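Local coordinates for hydrolase, haloacid dehalogenase-like family (Chlorobaculum tepidum, PDB 2HCF), which is probably a magnesium-dependent hydrolase of the haloacid dehalogenase family, acting on a substrate not identified here, at residues D148-P153 with D182-R187; S193-T198 with G212-N217. All blocks are in the same frame, centred on the assembly; numbering follows the deposited sequence.

Interaction 1: D148-P153 with D182-R187; sequences DRNELP and DIRCAR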
loop_
_atom_site.group_PDB
_atom_site.type_symbol
_atom_site.label_atom_id
_atom_site.label_comp_id
_atom_site.label_asym_id
_atom_site.label_seq_id
_atom_site.Cartn_x
_atom_site.Cartn_y
_atom_site.Cartn_z
ATOM N N ASP A 148 -0.557 -5.064 11.537
ATOM C CA ASP A 148 0.854 -5.336 11.248
ATOM C C ASP A 148 1.040 -5.736 9.787
ATOM O O ASP A 148 0.420 -6.718 9.324
ATOM C CB ASP A 148 1.315 -6.471 12.136
ATOM C CG ASP A 148 2.751 -6.899 11.857
ATOM O OD1 ASP A 148 3.406 -6.306 10.970
ATOM O OD2 ASP A 148 3.222 -7.823 12.565
ATOM N N ARG A 149 1.887 -4.986 9.075
ATOM C CA ARG A 149 2.059 -5.142 7.606
ATOM C C ARG A 149 2.524 -6.558 7.287
ATOM O O ARG A 149 2.259 -7.096 6.223
ATOM C CB ARG A 149 3.061 -4.130 7.003
ATOM C CG ARG A 149 2.900 -3.987 5.476
ATOM C CD ARG A 149 3.952 -3.131 4.803
ATOM N NE ARG A 149 3.539 -2.984 3.423
ATOM C CZ ARG A 149 2.921 -1.925 2.955
ATOM N NH1 ARG A 149 2.723 -0.873 3.733
ATOM N NH2 ARG A 149 2.540 -1.895 1.687
ATOM N N ASN A 150 3.222 -7.157 8.242
ATOM C CA ASN A 150 3.796 -8.506 8.070
ATOM C C ASN A 150 2.817 -9.666 8.072
ATOM O O ASN A 150 3.207 -10.781 7.719
ATOM C CB ASN A 150 4.884 -8.739 9.109
ATOM C CG ASN A 150 6.086 -7.850 8.881
ATOM O OD1 ASN A 150 6.276 -7.300 7.788
ATOM N ND2 ASN A 150 6.904 -7.699 9.911
ATOM N N GLU A 151 1.563 -9.408 8.442
ATOM C CA GLU A 151 0.469 -10.370 8.248
ATOM C C GLU A 151 -0.087 -10.361 6.813
ATOM O O GLU A 151 -0.599 -11.380 6.341
ATOM C CB GLU A 151 -0.663 -10.077 9.238
ATOM C CG GLU A 151 -0.223 -10.215 10.704
ATOM C CD GLU A 151 -1.335 -9.898 11.698
ATOM O OE1 GLU A 151 -2.538 -10.171 11.394
ATOM O OE2 GLU A 151 -0.997 -9.368 12.795
ATOM N N LEU A 152 0.041 -9.230 6.116
ATOM C CA LEU A 152 -0.573 -9.049 4.786
ATOM C C LEU A 152 -0.134 -9.981 3.632
ATOM O O LEU A 152 -0.977 -10.406 2.846
ATOM C CB LEU A 152 -0.428 -7.596 4.343
ATOM C CG LEU A 152 -1.187 -6.493 5.100
ATOM C CD1 LEU A 152 -1.379 -5.276 4.202
ATOM C CD2 LEU A 152 -2.503 -6.961 5.673
ATOM N N PRO A 153 1.170 -10.292 3.504
ATOM C CA PRO A 153 1.617 -11.165 2.412
ATOM C C PRO A 153 0.932 -12.533 2.462
ATOM O O PRO A 153 0.561 -13.066 1.451
ATOM C CB PRO A 153 3.115 -11.341 2.689
ATOM C CG PRO A 153 3.472 -10.239 3.548
ATOM C CD PRO A 153 2.290 -9.894 4.363
ATOM N N ASP A 182 7.862 -2.334 3.164
ATOM C CA ASP A 182 7.613 -3.115 1.980
ATOM C C ASP A 182 8.652 -4.230 1.845
ATOM O O ASP A 182 8.312 -5.402 1.669
ATOM C CB ASP A 182 7.615 -2.205 0.763
ATOM C CG ASP A 182 6.599 -1.099 0.908
ATOM O OD1 ASP A 182 5.422 -1.383 0.683
ATOM O OD2 ASP A 182 6.961 0.036 1.278
ATOM N N ILE A 183 9.904 -3.861 1.963
ATOM C CA ILE A 183 10.952 -4.824 1.778
ATOM C C ILE A 183 10.830 -5.920 2.838
ATOM O O ILE A 183 11.050 -7.115 2.575
ATOM C CB ILE A 183 12.354 -4.145 1.875
ATOM C CG1 ILE A 183 12.551 -3.165 0.718
ATOM C CG2 ILE A 183 13.447 -5.195 1.809
ATOM C CD1 ILE A 183 13.677 -2.184 0.911
ATOM N N ARG A 184 10.496 -5.507 4.052
ATOM C CA ARG A 184 10.502 -6.408 5.204
ATOM C C ARG A 184 9.324 -7.368 5.101
ATOM O O ARG A 184 9.435 -8.538 5.379
ATOM C CB ARG A 184 10.405 -5.610 6.503
ATOM C CG ARG A 184 10.021 -6.461 7.723
ATOM C CD ARG A 184 10.258 -5.757 9.044
ATOM N NE ARG A 184 11.401 -4.861 8.951
ATOM C CZ ARG A 184 11.335 -3.531 8.980
ATOM N NH1 ARG A 184 10.177 -2.879 9.175
ATOM N NH2 ARG A 184 12.451 -2.850 8.831
ATOM N N CYS A 185 8.179 -6.871 4.661
ATOM C CA CYS A 185 7.005 -7.782 4.630
ATOM C C CYS A 185 7.170 -8.893 3.565
ATOM O O CYS A 185 6.639 -9.990 3.723
ATOM C CB CYS A 185 5.693 -7.023 4.538
ATOM S SG CYS A 185 5.253 -6.507 2.935
ATOM N N ALA A 186 7.965 -8.628 2.530
ATOM C CA ALA A 186 8.261 -9.623 1.500
ATOM C C ALA A 186 9.012 -10.828 2.051
ATOM O O ALA A 186 8.868 -11.946 1.558
ATOM C CB ALA A 186 9.045 -8.996 0.375
ATOM N N ARG A 187 9.816 -10.611 3.082
ATOM C CA ARG A 187 10.590 -11.688 3.677
ATOM C C ARG A 187 9.681 -12.764 4.287
ATOM O O ARG A 187 10.082 -13.924 4.401
ATOM C CB ARG A 187 11.528 -11.154 4.767
ATOM C CG ARG A 187 12.491 -10.024 4.322
ATOM C CD ARG A 187 13.406 -9.579 5.485
ATOM N NE ARG A 187 14.109 -8.320 5.167
ATOM C CZ ARG A 187 14.390 -7.341 6.037
ATOM N NH1 ARG A 187 14.064 -7.417 7.335
ATOM N NH2 ARG A 187 15.039 -6.272 5.599
HETATM O O HOH W 1 4.555 -3.826 0.626
#
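Arg149 lays one face of its guanidinium over Asp182 OD1, joining the turn that leads into helix 152-164 to helix 180-187 beside the magnesium site of a Rossmann-like HAD core. The oxygen sits 3.0 Å above the guanidinium plane, offset toward the rim near NH2, and the two planes are 62° apart. The salt bridge from Arg149 NH2 to Asp182 OD1 (3.1 Å) is therefore one of charge alone, with no N-H aimed at the oxygen. Water 1 supplies the directed link, accepting from Arg149 NH2 and donating to Asp182 OD1 at 2.6 Å. Arg149 NH2 also bridges to Asp10, a magnesium ligand, while NH1 bonds to the carbonyl of Gly47; Asp182 OD2 bonds to Thr179. An alanine in place of Arg149 would probably leave Asp10 and Asp182 without their shared positive partner and open a gap beside Cys185. Cys185 SG, placed between its own backbone N and carbonyl carbon (chi1 82°), lies at the guanidinium edge, in its plane, 3.9 Å from Arg149 NE. Asn150 OD1 lies 3.3 Å from Cys185 CB; the backbone N of Asn150 is held by Asp148 OD1 in an Asx turn. The ring of Pro153 lies against the backbone of Cys185, Pro153 CG coming within 3.2 Å of Cys185 O.

Interaction 2: S193-T198 with G212-N217; sequences SIAVAT and GTLFKN
The ring of Phe215 has the carbonyl oxygen of Ala195 at its edge, near the ring plane, while Ile194 CG2 approaches obliquely, 3.7 Å from Phe215 CD1. Val224 and Ser227 of helix 221-229 also touch this side chain. Phe215 is on the same face of the sheet as Ile194, Val196 and Thr213. The axes of strands 193-196 and 213-215 approach to 4.7 Å, the strands running parallel as the two strands of a beta-alpha-beta unit at one edge of the HAD sheet. Thr213 N bonds to Ser193 O, and the two bonds of Ala195 are nearly straight: its N donates to Thr213 O at 171°, and its O accepts from Phe215 N at 172°. Ala197 N then donates to Phe215 O. On the other face, Leu214 CD1 packs 3.7 Å from Ala195 CB, with Met203 and Leu206 of helix 203-207 also against the leucine. Ser193 OG accepts from Gly212 N at 3.0 Å, a side-chain bond at the N-terminal end of the pairing. Past the strands, Thr198 CG2 reaches Lys216 O at 3.4 Å, and water 3 donates to both Ala197 O and Lys216 O. The backbone N-H and C=O groups, paired in a parallel pattern, hold the register, with apolar contacts on both faces, while the Ser193 hydroxyl to Gly212 N and water 3 add links at the two ends of the paired region.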
loop_
_atom_site.group_PDB
_atom_site.type_symbol
_atom_site.label_atom_id
_atom_site.label_comp_id
_atom_site.label_asym_id
_atom_site.label_seq_id
_atom_site.Cartn_x
_atom_site.Cartn_y
_atom_site.Cartn_z
ATOM N N SER A 193 11.498 -8.951 -3.482
ATOM C CA SER A 193 11.165 -7.570 -3.200
ATOM C C SER A 193 11.793 -6.691 -4.255
ATOM O O SER A 193 12.957 -6.871 -4.612
ATOM C CB SER A 193 11.596 -7.144 -1.801
ATOM O OG SER A 193 12.968 -7.348 -1.624
ATOM N N ILE A 194 10.985 -5.779 -4.806
ATOM C CA ILE A 194 11.501 -4.716 -5.652
ATOM C C ILE A 194 11.160 -3.401 -4.952
ATOM O O ILE A 194 9.994 -3.089 -4.752
ATOM C CB ILE A 194 10.885 -4.729 -7.075
ATOM C CG1 ILE A 194 11.278 -5.985 -7.871
ATOM C CG2 ILE A 194 11.275 -3.466 -7.856
ATOM C CD1 ILE A 194 10.344 -6.195 -9.096
ATOM N N ALA A 195 12.178 -2.649 -4.569
ATOM C CA ALA A 195 11.993 -1.368 -3.899
ATOM C C ALA A 195 12.186 -0.289 -4.939
ATOM O O ALA A 195 13.034 -0.441 -5.843
ATOM C CB ALA A 195 12.985 -1.209 -2.806
ATOM N N VAL A 196 11.408 0.789 -4.814
ATOM C CA VAL A 196 11.503 1.939 -5.700
ATOM C C VAL A 196 11.633 3.198 -4.842
ATOM O O VAL A 196 10.877 3.394 -3.888
ATOM C CB VAL A 196 10.290 1.959 -6.683
ATOM C CG1 VAL A 196 8.998 2.023 -5.942
ATOM C CG2 VAL A 196 10.440 3.078 -7.692
ATOM N N ALA A 197 12.638 4.030 -5.141
ATOM C CA ALA A 197 13.012 5.150 -4.262
ATOM C C ALA A 197 12.260 6.417 -4.646
ATOM O O ALA A 197 12.839 7.511 -4.734
ATOM C CB ALA A 197 14.530 5.362 -4.288
ATOM N N THR A 198 10.954 6.258 -4.856
ATOM C CA THR A 198 10.062 7.363 -5.221
ATOM C C THR A 198 9.234 7.873 -4.026
ATOM O O THR A 198 8.333 8.688 -4.182
ATOM C CB THR A 198 9.117 6.967 -6.372
ATOM O OG1 THR A 198 8.554 5.680 -6.131
ATOM C CG2 THR A 198 9.865 6.928 -7.667
ATOM N N GLY A 212 15.615 -7.149 -3.090
ATOM C CA GLY A 212 16.125 -7.996 -4.152
ATOM C C GLY A 212 16.541 -7.175 -5.340
ATOM O O GLY A 212 17.528 -7.474 -5.988
ATOM N N THR A 213 15.758 -6.147 -5.647
ATOM C CA THR A 213 16.109 -5.187 -6.673
ATOM C C THR A 213 15.720 -3.819 -6.160
ATOM O O THR A 213 14.788 -3.717 -5.340
ATOM C CB THR A 213 15.344 -5.531 -7.953
ATOM O OG1 THR A 213 15.701 -6.867 -8.318
ATOM C CG2 THR A 213 15.665 -4.581 -9.113
ATOM N N LEU A 214 16.417 -2.789 -6.660
ATOM C CA LEU A 214 16.196 -1.387 -6.294
ATOM C C LEU A 214 16.233 -0.453 -7.513
ATOM O O LEU A 214 17.244 -0.338 -8.234
ATOM C CB LEU A 214 17.218 -0.971 -5.253
ATOM C CG LEU A 214 17.107 0.469 -4.731
ATOM C CD1 LEU A 214 15.763 0.845 -4.192
ATOM C CD2 LEU A 214 18.172 0.678 -3.680
ATOM N N PHE A 215 15.108 0.199 -7.739
ATOM C CA PHE A 215 14.922 1.167 -8.795
ATOM C C PHE A 215 14.888 2.591 -8.266
ATOM O O PHE A 215 14.404 2.834 -7.187
ATOM C CB PHE A 215 13.577 0.924 -9.495
ATOM C CG PHE A 215 13.607 -0.187 -10.508
ATOM C CD1 PHE A 215 13.434 -1.504 -10.114
ATOM C CD2 PHE A 215 13.774 0.085 -11.854
ATOM C CE1 PHE A 215 13.469 -2.538 -11.050
ATOM C CE2 PHE A 215 13.810 -0.933 -12.796
ATOM C CZ PHE A 215 13.656 -2.250 -12.398
ATOM N N LYS A 216 15.320 3.534 -9.088
ATOM C CA LYS A 216 15.133 4.937 -8.786
ATOM C C LYS A 216 13.689 5.297 -9.015
ATOM O O LYS A 216 13.058 5.989 -8.203
ATOM C CB LYS A 216 16.075 5.786 -9.647
ATOM C CG LYS A 216 16.109 7.299 -9.319
ATOM C CD LYS A 216 16.546 7.567 -7.863
ATOM C CE LYS A 216 17.133 8.962 -7.667
ATOM N NZ LYS A 216 16.381 9.980 -8.468
ATOM N N ASN A 217 13.168 4.837 -10.142
ATOM C CA ASN A 217 11.791 5.090 -10.514
ATOM C C ASN A 217 11.400 4.074 -11.592
ATOM O O ASN A 217 12.219 3.232 -11.951
ATOM C CB ASN A 217 11.656 6.531 -11.014
ATOM C CG ASN A 217 12.613 6.848 -12.153
ATOM O OD1 ASN A 217 12.605 6.181 -13.177
ATOM N ND2 ASN A 217 13.434 7.877 -11.972
HETATM O O HOH W 2 13.835 -8.495 -6.658
HETATM O O HOH W 3 13.091 8.713 -7.330
#

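How the interactions relate
From the N terminus, residues 148-153 come first, leading into helix 152-164. Strand 173-177 follows, then helix 180-187, where interaction 1 closes a loop of 28 intervening residues. A short turn leads into strand 192-196, which opens interaction 2; the chain passes through helix 203-207 and returns at 212-217, closing a second loop of 13 residues. The loops are in series, neither nested nor crossed. Interaction 1 ties the turn leading into helix 152-164 to helix 180-187 beside the metal site, whereas interaction 2 adds the last strand to the central sheet. Their centres lie 16 Å apart, yet they touch: Ile183 CD1 packs 3.9 Å from Ala195 CB, setting helix 180-187 against the sheet.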